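Local coordinates for putative ABC-transporter ATP-binding protein (Alicyclobacillus acidocaldarius, PDB 1Z47) that probably binds and hydrolyses ATP as the nucleotide-binding subunit of a putative sulfate ABC transporter, at residues T239-V242 against A243-G247; Q37-E40 against G41-V44. All coordinates share one frame; numbering follows the deposited sequence.

Interaction 1. Residues T239-V242 against A243-G247; sequences TLFV and ASFIG
Ala243 N donates to Thr239 O over 2.9 Å, the first i+4 bond of the short helix 240-245, and the last i+4 bond here runs from Ile246 N to Val242 O, 3.0 Å. Thr239 is the N-cap: its OG1 accepts from Val242 N (3.2 Å, 167° at the hydrogen) and also bonds to Glu225 on strand 223-228. Val242 O takes a second donor, Phe245 N, from the same face of its carbonyl plane. Leu240 O is gripped twice as well, by Ser244 N and by Ser244 OG; the hydroxyl, set beside its own backbone N (chi1 -44°), reaches that oxygen at 2.7 Å from above the carbonyl plane. Leu240 CD1 lies against the same OG. Phe241 and Phe245, one turn apart, lie side by side, pointing the same way, both CG atoms anti to N, with ring planes 20° apart. Slid past each other, the rings barely overlap: Phe241 CZ sits over the rim of the Phe245 face, 3.6 Å from Phe245 CG, while Phe245 CB makes a CH-pi contact with the Phe241 face. The Val242 and Ile246 side chains also lie side by side, CG1 to CG1 3.9 Å. Phe241 also stacks on His220, and Phe245 packs on Gln179 of the second subunit. Between 239-242 and 243-247 the polar links are thus backbone bonds, one doubled by the Ser244 hydroxyl, while apolar side chains pack the helix between strand 43-47, by Phe245 and Ile246, and strand 351-354, by Leu240 and Ala243.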
ATOM      1  N   THR B 239       7.158  16.425  15.195  1.00 44.39           N
ATOM      2  CA  THR B 239       8.589  16.221  15.078  1.00 40.48           C
ATOM      3  C   THR B 239       8.966  15.916  13.647  1.00 38.77           C
ATOM      4  O   THR B 239       8.103  15.651  12.801  1.00 31.96           O
ATOM      5  CB  THR B 239       9.047  15.058  15.959  1.00 44.07           C
ATOM      6  OG1 THR B 239       8.503  13.839  15.441  1.00 44.97           O
ATOM      7  CG2 THR B 239       8.567  15.248  17.395  1.00 42.77           C
ATOM      8  N   LEU B 240      10.262  15.947  13.369  1.00 33.09           N
ATOM      9  CA  LEU B 240      10.710  15.654  12.029  1.00 34.92           C
ATOM     10  C   LEU B 240      10.283  14.225  11.687  1.00 33.78           C
ATOM     11  O   LEU B 240       9.926  13.936  10.538  1.00 34.83           O
ATOM     12  CB  LEU B 240      12.232  15.792  11.942  1.00 33.21           C
ATOM     13  CG  LEU B 240      12.895  15.299  10.655  1.00 33.36           C
ATOM     14  CD1 LEU B 240      12.398  16.090   9.437  1.00 32.98           C
ATOM     15  CD2 LEU B 240      14.414  15.483  10.809  1.00 36.90           C
ATOM     16  N   PHE B 241      10.319  13.334  12.679  1.00 34.92           N
ATOM     17  CA  PHE B 241       9.925  11.948  12.413  1.00 37.95           C
ATOM     18  C   PHE B 241       8.477  11.870  11.932  1.00 35.83           C
ATOM     19  O   PHE B 241       8.193  11.174  10.952  1.00 34.65           O
ATOM     20  CB  PHE B 241      10.068  11.023  13.641  1.00 35.06           C
ATOM     21  CG  PHE B 241       9.721   9.595  13.333  1.00 35.37           C
ATOM     22  CD1 PHE B 241      10.604   8.800  12.604  1.00 36.82           C
ATOM     23  CD2 PHE B 241       8.470   9.076  13.662  1.00 34.40           C
ATOM     24  CE1 PHE B 241      10.253   7.515  12.198  1.00 38.81           C
ATOM     25  CE2 PHE B 241       8.098   7.769  13.257  1.00 35.51           C
ATOM     26  CZ  PHE B 241       8.986   6.998  12.528  1.00 38.85           C
ATOM     27  N   VAL B 242       7.564  12.561  12.622  1.00 31.46           N
ATOM     28  CA  VAL B 242       6.154  12.549  12.215  1.00 34.69           C
ATOM     29  C   VAL B 242       6.039  13.159  10.824  1.00 32.84           C
ATOM     30  O   VAL B 242       5.352  12.635   9.947  1.00 35.97           O
ATOM     31  CB  VAL B 242       5.223  13.357  13.194  1.00 36.43           C
ATOM     32  CG1 VAL B 242       3.771  13.316  12.689  1.00 34.88           C
ATOM     33  CG2 VAL B 242       5.292  12.765  14.602  1.00 30.08           C
ATOM     34  N   ALA B 243       6.765  14.249  10.602  1.00 34.30           N
ATOM     35  CA  ALA B 243       6.733  14.916   9.315  1.00 29.26           C
ATOM     36  C   ALA B 243       7.216  14.030   8.169  1.00 30.09           C
ATOM     37  O   ALA B 243       6.701  14.097   7.054  1.00 34.15           O
ATOM     38  CB  ALA B 243       7.564  16.216   9.385  1.00 36.06           C
ATOM     39  N   SER B 244       8.208  13.196   8.451  1.00 30.89           N
ATOM     40  CA  SER B 244       8.777  12.319   7.443  1.00 32.32           C
ATOM     41  C   SER B 244       8.099  10.953   7.371  1.00 30.20           C
ATOM     42  O   SER B 244       8.292  10.226   6.412  1.00 35.03           O
ATOM     43  CB  SER B 244      10.264  12.112   7.743  1.00 34.91           C
ATOM     44  OG  SER B 244      10.852  13.343   8.073  1.00 41.77           O
ATOM     45  N   PHE B 245       7.308  10.600   8.376  1.00 30.22           N
ATOM     46  CA  PHE B 245       6.661   9.288   8.380  1.00 33.64           C
ATOM     47  C   PHE B 245       5.194   9.319   7.924  1.00 34.24           C
ATOM     48  O   PHE B 245       4.681   8.302   7.466  1.00 37.15           O
ATOM     49  CB  PHE B 245       6.768   8.660   9.782  1.00 30.86           C
ATOM     50  CG  PHE B 245       6.595   7.163   9.802  1.00 34.39           C
ATOM     51  CD1 PHE B 245       7.539   6.325   9.207  1.00 32.99           C
ATOM     52  CD2 PHE B 245       5.484   6.585  10.415  1.00 33.52           C
ATOM     53  CE1 PHE B 245       7.383   4.925   9.222  1.00 34.48           C
ATOM     54  CE2 PHE B 245       5.322   5.188  10.430  1.00 35.37           C
ATOM     55  CZ  PHE B 245       6.276   4.362   9.830  1.00 33.44           C
ATOM     56  N   ILE B 246       4.529  10.467   8.055  1.00 35.02           N
ATOM     57  CA  ILE B 246       3.121  10.621   7.636  1.00 37.39           C
ATOM     58  C   ILE B 246       3.106  11.372   6.306  1.00 39.87           C
ATOM     59  O   ILE B 246       3.827  12.369   6.141  1.00 41.03           O
ATOM     60  CB  ILE B 246       2.302  11.464   8.644  1.00 40.36           C
ATOM     61  CG1 ILE B 246       2.396  10.864  10.041  1.00 44.01           C
ATOM     62  CG2 ILE B 246       0.844  11.554   8.195  1.00 41.42           C
ATOM     63  CD1 ILE B 246       2.117   9.422  10.086  1.00 49.31           C
ATOM     64  N   GLY B 247       2.295  10.905   5.363  1.00 37.39           N
ATOM     65  CA  GLY B 247       2.229  11.549   4.061  1.00 36.58           C
ATOM     66  C   GLY B 247       3.546  11.295   3.355  1.00 37.32           C
ATOM     67  O   GLY B 247       4.375  10.520   3.829  1.00 35.44           O
TER

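Interaction 2. Residues Q37-E40 against G41-V44; sequences QIRE and GEMV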
ATOM      1  N   GLN B  37      -4.263   8.326  26.627  1.00 49.91           N
ATOM      2  CA  GLN B  37      -5.636   8.032  26.983  1.00 53.87           C
ATOM      3  C   GLN B  37      -6.449   7.916  25.709  1.00 52.22           C
ATOM      4  O   GLN B  37      -6.522   8.868  24.925  1.00 53.21           O
ATOM      5  CB  GLN B  37      -6.222   9.152  27.838  1.00 56.98           C
ATOM      6  CG  GLN B  37      -5.367   9.580  29.018  1.00 60.87           C
ATOM      7  CD  GLN B  37      -6.118  10.525  29.939  1.00 64.32           C
ATOM      8  OE1 GLN B  37      -6.965  10.097  30.728  1.00 63.74           O
ATOM      9  NE2 GLN B  37      -5.830  11.816  29.829  1.00 65.92           N
ATOM     10  N   ILE B  38      -7.059   6.753  25.505  1.00 51.37           N
ATOM     11  CA  ILE B  38      -7.900   6.536  24.334  1.00 49.79           C
ATOM     12  C   ILE B  38      -9.364   6.699  24.764  1.00 50.76           C
ATOM     13  O   ILE B  38      -9.790   6.132  25.773  1.00 47.00           O
ATOM     14  CB  ILE B  38      -7.658   5.124  23.741  1.00 49.38           C
ATOM     15  CG1 ILE B  38      -6.266   5.080  23.087  1.00 49.01           C
ATOM     16  CG2 ILE B  38      -8.724   4.790  22.717  1.00 44.02           C
ATOM     17  CD1 ILE B  38      -5.858   3.702  22.574  1.00 45.50           C
ATOM     18  N   ARG B  39     -10.119   7.484  23.997  1.00 52.96           N
ATOM     19  CA  ARG B  39     -11.529   7.746  24.288  1.00 53.66           C
ATOM     20  C   ARG B  39     -12.475   6.574  23.970  1.00 55.57           C
ATOM     21  O   ARG B  39     -12.187   5.715  23.120  1.00 49.15           O
ATOM     22  CB  ARG B  39     -11.990   8.988  23.518  1.00 57.40           C
ATOM     23  CG  ARG B  39     -11.025  10.174  23.606  1.00 60.69           C
ATOM     24  CD  ARG B  39     -11.563  11.401  22.875  1.00 67.52           C
ATOM     25  NE  ARG B  39     -12.548  12.130  23.677  1.00 75.63           N
ATOM     26  CZ  ARG B  39     -13.287  13.144  23.232  1.00 77.49           C
ATOM     27  NH1 ARG B  39     -14.150  13.736  24.044  1.00 78.78           N
ATOM     28  NH2 ARG B  39     -13.174  13.561  21.975  1.00 81.85           N
ATOM     29  N   GLU B  40     -13.613   6.544  24.658  1.00 54.24           N
ATOM     30  CA  GLU B  40     -14.593   5.486  24.434  1.00 53.36           C
ATOM     31  C   GLU B  40     -15.180   5.567  23.019  1.00 50.43           C
ATOM     32  O   GLU B  40     -15.534   6.654  22.526  1.00 43.31           O
ATOM     33  CB  GLU B  40     -15.712   5.566  25.496  1.00 59.98           C
ATOM     34  CG  GLU B  40     -15.228   5.236  26.923  1.00 65.09           C
ATOM     35  CD  GLU B  40     -16.332   5.289  27.989  1.00 71.93           C
ATOM     36  OE1 GLU B  40     -17.265   4.449  27.955  1.00 71.50           O
ATOM     37  OE2 GLU B  40     -16.261   6.172  28.873  1.00 72.93           O
ATOM     38  N   GLY B  41     -15.259   4.408  22.359  1.00 52.23           N
ATOM     39  CA  GLY B  41     -15.812   4.353  21.017  1.00 49.50           C
ATOM     40  C   GLY B  41     -14.866   4.884  19.956  1.00 50.57           C
ATOM     41  O   GLY B  41     -15.241   5.081  18.799  1.00 52.42           O
ATOM     42  N   GLU B  42     -13.623   5.118  20.339  1.00 45.88           N
ATOM     43  CA  GLU B  42     -12.668   5.644  19.375  1.00 45.60           C
ATOM     44  C   GLU B  42     -11.940   4.501  18.675  1.00 39.80           C
ATOM     45  O   GLU B  42     -11.793   3.415  19.237  1.00 34.10           O
ATOM     46  CB  GLU B  42     -11.642   6.529  20.093  1.00 46.36           C
ATOM     47  CG  GLU B  42     -10.876   7.434  19.179  1.00 47.84           C
ATOM     48  CD  GLU B  42      -9.912   8.350  19.918  1.00 47.23           C
ATOM     49  OE1 GLU B  42      -9.549   9.387  19.329  1.00 47.95           O
ATOM     50  OE2 GLU B  42      -9.514   8.030  21.066  1.00 44.99           O
ATOM     51  N   MET B  43     -11.495   4.749  17.447  1.00 38.04           N
ATOM     52  CA  MET B  43     -10.716   3.750  16.721  1.00 39.58           C
ATOM     53  C   MET B  43      -9.297   4.325  16.640  1.00 32.51           C
ATOM     54  O   MET B  43      -9.087   5.304  15.945  1.00 35.01           O
ATOM     55  CB  MET B  43     -11.256   3.558  15.307  1.00 43.54           C
ATOM     56  CG  MET B  43     -10.388   2.640  14.449  1.00 50.49           C
ATOM     57  SD  MET B  43     -11.359   1.900  13.144  1.00 63.46           S
ATOM     58  CE  MET B  43     -11.555   0.242  13.804  1.00 62.48           C
ATOM     59  N   VAL B  44      -8.340   3.726  17.338  1.00 33.73           N
ATOM     60  CA  VAL B  44      -6.969   4.264  17.297  1.00 35.00           C
ATOM     61  C   VAL B  44      -5.981   3.391  16.532  1.00 35.02           C
ATOM     62  O   VAL B  44      -5.956   2.174  16.714  1.00 34.40           O
ATOM     63  CB  VAL B  44      -6.405   4.466  18.721  1.00 35.77           C
ATOM     64  CG1 VAL B  44      -4.878   4.723  18.672  1.00 29.51           C
ATOM     65  CG2 VAL B  44      -7.136   5.635  19.401  1.00 33.24           C
TER
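Gly41 occupies the third position of a type II beta turn from Arg39 to Glu42, and its positive phi (76°) suits that place: a beta carbon there would clash with Glu40 O. Its N hydrogen-bonds to Thr198 OG1, at the start of strand 198-203. Next, Glu42 N closes the turn on Arg39 O at 3.2 Å, approaching from above the carbonyl plane. The Glu42 side chain reaches across to the end of the incoming strand. Its CG is anti to the backbone N (chi1 -163°) and the rest of the chain is extended, which brings OE2 to Arg39 N at 3.0 Å; the amide meets this oxygen on its anti side, 27° out of the carboxylate plane. OE2 also lies 3.6 Å from Arg39 CB, while the Arg39 guanidinium leads away, its plane nearly perpendicular to the carboxylate. The other oxygen, OE1, forms a salt bridge with Arg215. With an alanine here the carboxylate is gone, which would probably leave Arg39 N without its acceptor and Arg215 without its salt-bridge partner. Val44, on strand 43-47, faces Ile38 tip to tip, with Val44 CG2 3.8 Å from Ile38 CG2 and the same distance from Ile38 CG1; Ile38 CG2 also touches Glu42 OE2. The turn is therefore tied by one backbone bond and one buried carboxylate, whose negative charge is likely to be balanced by Arg215, with an isoleucine-valine contact at its base.

Interaction 2 comes first along the chain, at the turn from strand 34-38 of the antiparallel sheet into strand 43-47 of the mixed sheet; interaction 1 follows some 200 residues later, on helix 240-245. Their centres are 23 Å apart and their nearest atoms about 12 Å, so they do not touch. Strand 43-47 is the thread between them: it begins at the turn of 37-44, and Leu47, at its far end and just before a probable P-loop (Walker A), packs against Phe245 and Ile246. Interaction 2 thus joins two sheets of the nucleotide-binding domain, while interaction 1 borders strand 351-354 and the second subunit, next to the passage into the C-terminal region.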